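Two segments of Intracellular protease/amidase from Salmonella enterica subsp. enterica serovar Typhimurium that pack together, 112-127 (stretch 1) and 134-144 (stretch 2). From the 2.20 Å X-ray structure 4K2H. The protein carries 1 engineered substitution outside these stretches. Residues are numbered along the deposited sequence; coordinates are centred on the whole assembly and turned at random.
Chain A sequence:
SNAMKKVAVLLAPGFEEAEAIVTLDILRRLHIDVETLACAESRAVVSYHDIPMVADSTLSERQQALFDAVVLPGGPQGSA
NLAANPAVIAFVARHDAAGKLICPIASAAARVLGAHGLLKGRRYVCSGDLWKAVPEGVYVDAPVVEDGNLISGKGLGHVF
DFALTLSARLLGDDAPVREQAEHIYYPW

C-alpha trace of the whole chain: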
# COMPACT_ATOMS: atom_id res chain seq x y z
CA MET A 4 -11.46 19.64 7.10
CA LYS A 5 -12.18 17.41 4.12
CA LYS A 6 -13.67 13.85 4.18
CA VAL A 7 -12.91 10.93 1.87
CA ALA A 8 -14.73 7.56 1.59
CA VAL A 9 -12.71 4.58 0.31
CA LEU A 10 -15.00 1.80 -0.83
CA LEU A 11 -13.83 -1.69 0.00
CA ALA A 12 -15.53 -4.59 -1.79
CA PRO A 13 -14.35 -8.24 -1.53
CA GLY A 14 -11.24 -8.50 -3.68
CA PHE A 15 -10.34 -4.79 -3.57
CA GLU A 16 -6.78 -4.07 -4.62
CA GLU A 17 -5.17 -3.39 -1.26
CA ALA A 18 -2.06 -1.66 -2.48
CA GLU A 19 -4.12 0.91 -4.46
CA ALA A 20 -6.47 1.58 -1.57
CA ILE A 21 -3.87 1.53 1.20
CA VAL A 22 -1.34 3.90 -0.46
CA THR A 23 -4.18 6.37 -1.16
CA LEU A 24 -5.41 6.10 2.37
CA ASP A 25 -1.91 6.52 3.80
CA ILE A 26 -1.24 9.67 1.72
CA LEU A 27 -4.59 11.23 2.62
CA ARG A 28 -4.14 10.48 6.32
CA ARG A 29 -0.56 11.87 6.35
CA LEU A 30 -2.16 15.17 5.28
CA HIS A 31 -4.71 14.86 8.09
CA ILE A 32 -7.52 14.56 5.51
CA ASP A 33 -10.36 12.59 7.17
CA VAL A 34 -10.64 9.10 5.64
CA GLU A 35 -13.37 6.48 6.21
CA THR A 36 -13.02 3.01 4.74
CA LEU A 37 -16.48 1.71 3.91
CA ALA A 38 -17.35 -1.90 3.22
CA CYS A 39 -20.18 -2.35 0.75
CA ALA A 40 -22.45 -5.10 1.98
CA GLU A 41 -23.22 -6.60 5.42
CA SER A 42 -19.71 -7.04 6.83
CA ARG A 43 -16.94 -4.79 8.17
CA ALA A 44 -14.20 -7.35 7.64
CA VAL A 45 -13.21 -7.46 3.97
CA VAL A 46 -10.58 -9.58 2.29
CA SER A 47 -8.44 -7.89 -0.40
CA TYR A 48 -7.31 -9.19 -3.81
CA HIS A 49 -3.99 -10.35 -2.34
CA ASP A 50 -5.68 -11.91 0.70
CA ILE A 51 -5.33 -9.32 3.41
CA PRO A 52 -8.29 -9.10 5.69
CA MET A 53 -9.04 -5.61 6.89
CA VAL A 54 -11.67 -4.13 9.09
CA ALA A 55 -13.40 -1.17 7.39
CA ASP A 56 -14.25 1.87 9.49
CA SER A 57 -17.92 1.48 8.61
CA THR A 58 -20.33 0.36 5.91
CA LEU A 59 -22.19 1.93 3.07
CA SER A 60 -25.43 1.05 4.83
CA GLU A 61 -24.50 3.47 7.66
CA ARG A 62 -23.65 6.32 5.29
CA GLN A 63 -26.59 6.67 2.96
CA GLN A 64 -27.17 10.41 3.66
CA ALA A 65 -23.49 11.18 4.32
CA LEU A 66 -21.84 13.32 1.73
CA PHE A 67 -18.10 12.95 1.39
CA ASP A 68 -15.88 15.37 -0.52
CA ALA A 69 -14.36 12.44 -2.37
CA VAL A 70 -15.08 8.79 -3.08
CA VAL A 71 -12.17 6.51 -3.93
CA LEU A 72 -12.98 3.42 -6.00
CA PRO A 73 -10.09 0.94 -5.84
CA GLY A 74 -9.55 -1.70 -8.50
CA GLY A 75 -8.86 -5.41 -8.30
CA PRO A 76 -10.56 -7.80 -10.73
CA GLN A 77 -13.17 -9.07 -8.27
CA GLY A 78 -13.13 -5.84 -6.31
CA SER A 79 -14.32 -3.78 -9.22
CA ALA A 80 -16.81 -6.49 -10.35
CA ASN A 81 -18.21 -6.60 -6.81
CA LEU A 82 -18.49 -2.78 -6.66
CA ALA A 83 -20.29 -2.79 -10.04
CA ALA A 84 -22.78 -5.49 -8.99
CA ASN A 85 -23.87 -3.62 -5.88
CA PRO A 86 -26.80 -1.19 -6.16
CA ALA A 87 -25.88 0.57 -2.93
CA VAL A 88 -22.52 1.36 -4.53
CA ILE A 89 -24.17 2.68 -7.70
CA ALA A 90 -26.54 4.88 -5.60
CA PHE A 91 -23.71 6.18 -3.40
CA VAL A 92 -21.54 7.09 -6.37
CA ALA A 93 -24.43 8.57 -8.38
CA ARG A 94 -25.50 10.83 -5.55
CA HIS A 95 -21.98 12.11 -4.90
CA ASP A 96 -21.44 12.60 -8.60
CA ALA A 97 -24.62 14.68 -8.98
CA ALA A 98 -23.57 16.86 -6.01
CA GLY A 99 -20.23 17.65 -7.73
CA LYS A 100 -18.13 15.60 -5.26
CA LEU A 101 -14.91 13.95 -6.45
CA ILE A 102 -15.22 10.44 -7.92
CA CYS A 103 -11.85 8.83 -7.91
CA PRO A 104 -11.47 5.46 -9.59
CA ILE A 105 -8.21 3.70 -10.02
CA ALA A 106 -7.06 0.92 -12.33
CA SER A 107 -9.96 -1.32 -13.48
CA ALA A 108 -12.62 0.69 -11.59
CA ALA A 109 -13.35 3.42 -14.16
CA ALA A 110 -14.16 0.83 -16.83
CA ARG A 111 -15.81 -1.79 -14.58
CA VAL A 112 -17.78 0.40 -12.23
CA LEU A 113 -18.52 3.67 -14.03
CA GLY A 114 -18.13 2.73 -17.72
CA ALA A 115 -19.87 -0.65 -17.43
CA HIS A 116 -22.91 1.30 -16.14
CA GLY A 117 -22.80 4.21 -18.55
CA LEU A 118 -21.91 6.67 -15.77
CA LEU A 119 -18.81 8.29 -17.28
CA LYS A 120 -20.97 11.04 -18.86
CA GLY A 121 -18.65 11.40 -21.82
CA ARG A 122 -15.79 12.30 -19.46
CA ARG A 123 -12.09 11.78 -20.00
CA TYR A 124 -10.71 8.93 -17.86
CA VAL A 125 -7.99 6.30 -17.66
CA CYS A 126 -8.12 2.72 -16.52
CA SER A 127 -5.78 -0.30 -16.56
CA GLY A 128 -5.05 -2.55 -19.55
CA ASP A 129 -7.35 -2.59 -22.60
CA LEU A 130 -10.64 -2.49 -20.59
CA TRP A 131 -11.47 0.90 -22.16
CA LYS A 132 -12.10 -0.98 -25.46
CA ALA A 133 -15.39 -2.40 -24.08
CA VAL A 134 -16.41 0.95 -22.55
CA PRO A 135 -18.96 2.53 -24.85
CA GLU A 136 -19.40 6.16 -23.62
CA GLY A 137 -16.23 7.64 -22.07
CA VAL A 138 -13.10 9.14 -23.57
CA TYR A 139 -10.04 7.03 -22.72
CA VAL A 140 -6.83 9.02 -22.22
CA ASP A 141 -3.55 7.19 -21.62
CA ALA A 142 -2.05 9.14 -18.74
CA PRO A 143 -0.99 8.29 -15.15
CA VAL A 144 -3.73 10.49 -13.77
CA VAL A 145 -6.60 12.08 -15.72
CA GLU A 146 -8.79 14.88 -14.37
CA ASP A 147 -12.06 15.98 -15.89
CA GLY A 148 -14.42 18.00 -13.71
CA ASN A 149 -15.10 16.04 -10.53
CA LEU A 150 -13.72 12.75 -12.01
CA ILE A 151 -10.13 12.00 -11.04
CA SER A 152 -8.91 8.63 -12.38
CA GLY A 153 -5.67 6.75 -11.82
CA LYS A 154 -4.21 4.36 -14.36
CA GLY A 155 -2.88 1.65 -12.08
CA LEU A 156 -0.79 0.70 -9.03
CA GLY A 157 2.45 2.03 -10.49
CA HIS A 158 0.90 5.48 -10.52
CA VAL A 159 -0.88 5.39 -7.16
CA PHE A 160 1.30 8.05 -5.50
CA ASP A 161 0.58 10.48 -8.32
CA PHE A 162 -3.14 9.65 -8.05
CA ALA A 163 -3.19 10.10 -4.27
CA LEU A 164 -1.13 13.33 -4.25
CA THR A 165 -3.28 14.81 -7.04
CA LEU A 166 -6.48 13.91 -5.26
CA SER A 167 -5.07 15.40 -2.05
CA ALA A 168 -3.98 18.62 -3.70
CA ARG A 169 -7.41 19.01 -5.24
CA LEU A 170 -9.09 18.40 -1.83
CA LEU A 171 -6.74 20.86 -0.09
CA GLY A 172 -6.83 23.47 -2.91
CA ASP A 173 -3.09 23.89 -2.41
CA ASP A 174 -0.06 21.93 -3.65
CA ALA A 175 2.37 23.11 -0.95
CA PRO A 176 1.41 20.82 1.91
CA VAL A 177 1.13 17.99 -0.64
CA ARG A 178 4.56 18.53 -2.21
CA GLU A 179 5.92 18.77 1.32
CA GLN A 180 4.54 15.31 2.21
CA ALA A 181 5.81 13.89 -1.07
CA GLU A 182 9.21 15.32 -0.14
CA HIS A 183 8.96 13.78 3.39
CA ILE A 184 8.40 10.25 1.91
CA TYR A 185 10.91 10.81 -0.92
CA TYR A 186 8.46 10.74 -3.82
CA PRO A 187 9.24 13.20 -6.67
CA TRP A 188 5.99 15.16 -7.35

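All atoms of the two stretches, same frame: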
# COMPACT_ATOMS: atom_id res chain seq x y z
N VAL A 112 -16.74 -0.11 -13.10
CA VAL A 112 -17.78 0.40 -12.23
C VAL A 112 -18.55 1.53 -12.92
O VAL A 112 -19.78 1.50 -12.99
CB VAL A 112 -17.24 0.86 -10.84
CG1 VAL A 112 -18.38 1.20 -9.91
CG2 VAL A 112 -16.38 -0.21 -10.19
N LEU A 113 -17.84 2.52 -13.44
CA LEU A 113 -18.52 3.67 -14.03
C LEU A 113 -18.89 3.39 -15.49
O LEU A 113 -20.04 3.57 -15.88
CB LEU A 113 -17.66 4.92 -13.93
CG LEU A 113 -17.13 5.20 -12.53
CD1 LEU A 113 -16.39 6.52 -12.49
CD2 LEU A 113 -18.26 5.18 -11.52
N GLY A 114 -17.92 2.95 -16.28
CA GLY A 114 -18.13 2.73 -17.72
C GLY A 114 -19.12 1.61 -17.99
O GLY A 114 -20.05 1.76 -18.78
N ALA A 115 -18.95 0.49 -17.30
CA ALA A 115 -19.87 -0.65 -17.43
C ALA A 115 -21.32 -0.32 -17.02
O ALA A 115 -22.19 -1.17 -17.16
CB ALA A 115 -19.37 -1.84 -16.63
N HIS A 116 -21.57 0.87 -16.49
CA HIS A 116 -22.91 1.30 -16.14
C HIS A 116 -23.35 2.54 -16.87
O HIS A 116 -24.45 3.06 -16.61
CB HIS A 116 -22.99 1.52 -14.64
CG HIS A 116 -23.24 0.27 -13.88
ND1 HIS A 116 -24.32 -0.54 -14.15
CD2 HIS A 116 -22.54 -0.34 -12.90
CE1 HIS A 116 -24.28 -1.60 -13.36
NE2 HIS A 116 -23.21 -1.50 -12.59
N GLY A 117 -22.50 3.02 -17.77
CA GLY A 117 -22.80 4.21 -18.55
C GLY A 117 -22.75 5.49 -17.74
O GLY A 117 -23.50 6.41 -18.03
N LEU A 118 -21.90 5.55 -16.72
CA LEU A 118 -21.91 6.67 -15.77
C LEU A 118 -20.71 7.59 -15.94
O LEU A 118 -20.47 8.44 -15.09
CB LEU A 118 -21.95 6.16 -14.32
CG LEU A 118 -23.08 5.19 -13.92
CD1 LEU A 118 -22.94 4.77 -12.46
CD2 LEU A 118 -24.44 5.80 -14.14
N LEU A 119 -19.98 7.43 -17.04
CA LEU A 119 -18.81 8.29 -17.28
C LEU A 119 -19.20 9.67 -17.79
O LEU A 119 -18.46 10.63 -17.57
CB LEU A 119 -17.79 7.61 -18.19
CG LEU A 119 -16.98 6.56 -17.42
CD1 LEU A 119 -16.16 5.70 -18.36
CD2 LEU A 119 -16.10 7.19 -16.34
N LYS A 120 -20.38 9.76 -18.42
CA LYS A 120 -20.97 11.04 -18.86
C LYS A 120 -20.11 11.71 -19.90
O LYS A 120 -19.94 12.92 -19.88
CB LYS A 120 -21.19 12.01 -17.68
CG LYS A 120 -22.37 11.63 -16.79
CD LYS A 120 -22.64 12.66 -15.71
CE LYS A 120 -21.59 12.59 -14.62
NZ LYS A 120 -21.64 13.75 -13.69
N GLY A 121 -19.57 10.91 -20.80
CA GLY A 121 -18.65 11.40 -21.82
C GLY A 121 -17.29 11.85 -21.29
O GLY A 121 -16.48 12.35 -22.05
N ARG A 122 -17.00 11.67 -20.00
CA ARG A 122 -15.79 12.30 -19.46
C ARG A 122 -14.52 11.58 -19.84
O ARG A 122 -14.53 10.39 -20.19
CB ARG A 122 -15.88 12.47 -17.95
CG ARG A 122 -16.79 13.61 -17.53
CD ARG A 122 -17.04 13.56 -16.03
NE ARG A 122 -17.72 12.31 -15.65
CZ ARG A 122 -18.27 12.08 -14.47
NH1 ARG A 122 -18.26 13.02 -13.53
NH2 ARG A 122 -18.87 10.93 -14.23
N ARG A 123 -13.42 12.34 -19.81
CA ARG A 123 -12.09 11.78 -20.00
C ARG A 123 -11.68 11.00 -18.75
O ARG A 123 -11.92 11.44 -17.64
CB ARG A 123 -11.07 12.88 -20.30
CG ARG A 123 -11.26 13.50 -21.69
CD ARG A 123 -10.30 14.65 -21.90
NE ARG A 123 -10.63 15.75 -21.00
CZ ARG A 123 -9.91 16.12 -19.93
NH1 ARG A 123 -10.35 17.14 -19.18
NH2 ARG A 123 -8.78 15.50 -19.60
N TYR A 124 -11.05 9.84 -18.95
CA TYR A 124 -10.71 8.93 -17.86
C TYR A 124 -9.60 8.01 -18.35
O TYR A 124 -9.34 7.90 -19.55
CB TYR A 124 -11.95 8.10 -17.46
CG TYR A 124 -12.24 7.01 -18.45
CD1 TYR A 124 -11.75 5.72 -18.23
CD2 TYR A 124 -12.93 7.27 -19.65
CE1 TYR A 124 -11.95 4.71 -19.15
CE2 TYR A 124 -13.15 6.26 -20.58
CZ TYR A 124 -12.65 4.97 -20.31
OH TYR A 124 -12.84 3.91 -21.18
N VAL A 125 -8.94 7.36 -17.39
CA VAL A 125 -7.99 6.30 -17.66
C VAL A 125 -8.37 5.09 -16.81
O VAL A 125 -9.06 5.20 -15.81
CB VAL A 125 -6.54 6.73 -17.36
CG1 VAL A 125 -6.29 6.93 -15.87
CG2 VAL A 125 -5.54 5.73 -17.92
N CYS A 126 -7.92 3.93 -17.25
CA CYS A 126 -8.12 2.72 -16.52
C CYS A 126 -6.95 1.82 -16.90
O CYS A 126 -6.10 2.20 -17.73
CB CYS A 126 -9.46 2.11 -16.92
SG CYS A 126 -9.51 1.61 -18.65
N SER A 127 -6.88 0.65 -16.29
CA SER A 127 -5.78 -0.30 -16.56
C SER A 127 -6.02 -1.04 -17.87
O SER A 127 -7.14 -1.06 -18.37
CB SER A 127 -5.66 -1.30 -15.42
OG SER A 127 -6.94 -1.83 -15.12
N VAL A 134 -15.69 -0.12 -23.23
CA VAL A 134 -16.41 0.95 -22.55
C VAL A 134 -17.01 1.90 -23.60
O VAL A 134 -16.29 2.59 -24.31
CB VAL A 134 -15.53 1.69 -21.53
CG1 VAL A 134 -16.29 2.84 -20.88
CG2 VAL A 134 -15.04 0.72 -20.47
N PRO A 135 -18.35 1.91 -23.69
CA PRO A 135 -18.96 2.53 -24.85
C PRO A 135 -19.00 4.06 -24.84
O PRO A 135 -18.90 4.65 -25.92
CB PRO A 135 -20.37 1.92 -24.88
CG PRO A 135 -20.64 1.49 -23.47
CD PRO A 135 -19.34 1.37 -22.73
N GLU A 136 -19.11 4.70 -23.67
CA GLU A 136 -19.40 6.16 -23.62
C GLU A 136 -18.46 7.05 -22.77
O GLU A 136 -18.89 8.07 -22.22
CB GLU A 136 -20.87 6.40 -23.21
CG GLU A 136 -21.33 5.69 -21.94
CD GLU A 136 -20.80 6.31 -20.65
OE1 GLU A 136 -21.04 7.52 -20.41
OE2 GLU A 136 -20.15 5.57 -19.85
N GLY A 137 -17.19 6.72 -22.69
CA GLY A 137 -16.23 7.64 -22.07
C GLY A 137 -15.20 7.99 -23.10
O GLY A 137 -15.23 7.46 -24.22
N VAL A 138 -14.28 8.88 -22.74
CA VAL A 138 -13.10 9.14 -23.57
C VAL A 138 -11.80 8.71 -22.89
O VAL A 138 -11.26 9.42 -22.04
CB VAL A 138 -12.97 10.64 -23.98
CG1 VAL A 138 -11.72 10.84 -24.82
CG2 VAL A 138 -14.22 11.09 -24.73
N TYR A 139 -11.28 7.55 -23.29
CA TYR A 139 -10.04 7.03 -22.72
C TYR A 139 -8.85 7.92 -23.06
O TYR A 139 -8.63 8.22 -24.24
CB TYR A 139 -9.78 5.63 -23.26
CG TYR A 139 -8.44 5.06 -22.84
CD1 TYR A 139 -8.28 4.48 -21.58
CD2 TYR A 139 -7.36 5.10 -23.68
CE1 TYR A 139 -7.07 3.95 -21.19
CE2 TYR A 139 -6.14 4.57 -23.32
CZ TYR A 139 -5.99 4.00 -22.06
OH TYR A 139 -4.77 3.49 -21.70
N VAL A 140 -8.11 8.34 -22.04
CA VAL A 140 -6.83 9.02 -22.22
C VAL A 140 -5.76 8.18 -21.53
O VAL A 140 -5.98 7.71 -20.40
CB VAL A 140 -6.81 10.43 -21.59
CG1 VAL A 140 -5.50 11.17 -21.90
CG2 VAL A 140 -7.99 11.26 -22.11
N ASP A 141 -4.65 7.95 -22.22
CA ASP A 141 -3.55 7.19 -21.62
C ASP A 141 -2.62 8.12 -20.89
O ASP A 141 -1.64 8.58 -21.45
CB ASP A 141 -2.77 6.36 -22.65
CG ASP A 141 -1.70 5.48 -21.99
OD1 ASP A 141 -1.53 5.50 -20.74
OD2 ASP A 141 -1.01 4.74 -22.73
N ALA A 142 -2.93 8.39 -19.63
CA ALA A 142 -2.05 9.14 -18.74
C ALA A 142 -2.09 8.54 -17.33
O ALA A 142 -3.06 7.88 -16.98
CB ALA A 142 -2.47 10.60 -18.70
N PRO A 143 -1.04 8.77 -16.53
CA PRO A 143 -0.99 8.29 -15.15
C PRO A 143 -2.23 8.66 -14.35
O PRO A 143 -2.80 7.80 -13.65
CB PRO A 143 0.26 8.99 -14.59
CG PRO A 143 1.17 9.11 -15.77
CD PRO A 143 0.24 9.39 -16.94
N VAL A 144 -2.61 9.93 -14.44
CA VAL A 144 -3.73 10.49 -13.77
C VAL A 144 -4.45 11.42 -14.74
O VAL A 144 -3.83 12.27 -15.37
CB VAL A 144 -3.29 11.28 -12.52
CG1 VAL A 144 -4.48 11.89 -11.81
CG2 VAL A 144 -2.55 10.37 -11.55
O HOH W 1 -13.87 4.53 -23.52
O HOH W 2 -5.01 1.50 -19.78

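Segments 112-127 and 134-144 bury 785 Å² between them and are joined by a short parallel pairing of strands 123-124 and 138-139. Three backbone hydrogen bonds set the register: Val 138 N to Arg 122 O (3.0 Å, nearly linear), Tyr 124 N to Val 138 O (3.1 Å) and Val 140 N to Tyr 124 O (2.8 Å). Tyr 124 thus uses both its amide and its carbonyl, and CA-H...O contacts, such as Arg 123 CA to Val 138 O at 3.2 Å, supplement the ladder.

Before the strands, Glu 136 serves the turn at Leu 119 to Arg 122. Its side chain, p at chi1 and chi2, curls so that the carboxylate meets successive amides through weak hydrogen bonds, Leu 119 N to Glu 136 OE2 (3.4 Å) and Lys 120 N to Glu 136 OE1 (3.1 Å); Gly 121 N adds a weak one to Glu 136 O (3.2 Å).

Apolar packing includes Tyr 124, whose p rotamer lays a ring face under Tyr 139 CA, 4.2 Å from the ring centroid, in a CH-pi contact. Val 134 CG1 approaches Leu 119 CD1 (3.8 Å), and Val 125 CG2 meets Tyr 139 CE1 (4.0 Å). Leu 119, Tyr 124 and Val 125 are buried, as suits their apolar and aromatic groups. On the other sheet face, which is exposed, Arg 123 CG lies 4.0 Å from Val 138 CB, the aliphatic part of the arginine lying against the valine while its charged end leads away.

Glycines permit close approach: a CB on Gly 114 would clash with Val 134 CG1, and one on Gly 137 with Tyr 124 CE2 and Leu 119 CD1.

Water 1 links Tyr 124 OH (2.6 Å) to Val 134 O (3.2 Å); water 2 accepts from Tyr 139 OH (2.8 Å) and donates to Cys 126 O (2.4 Å).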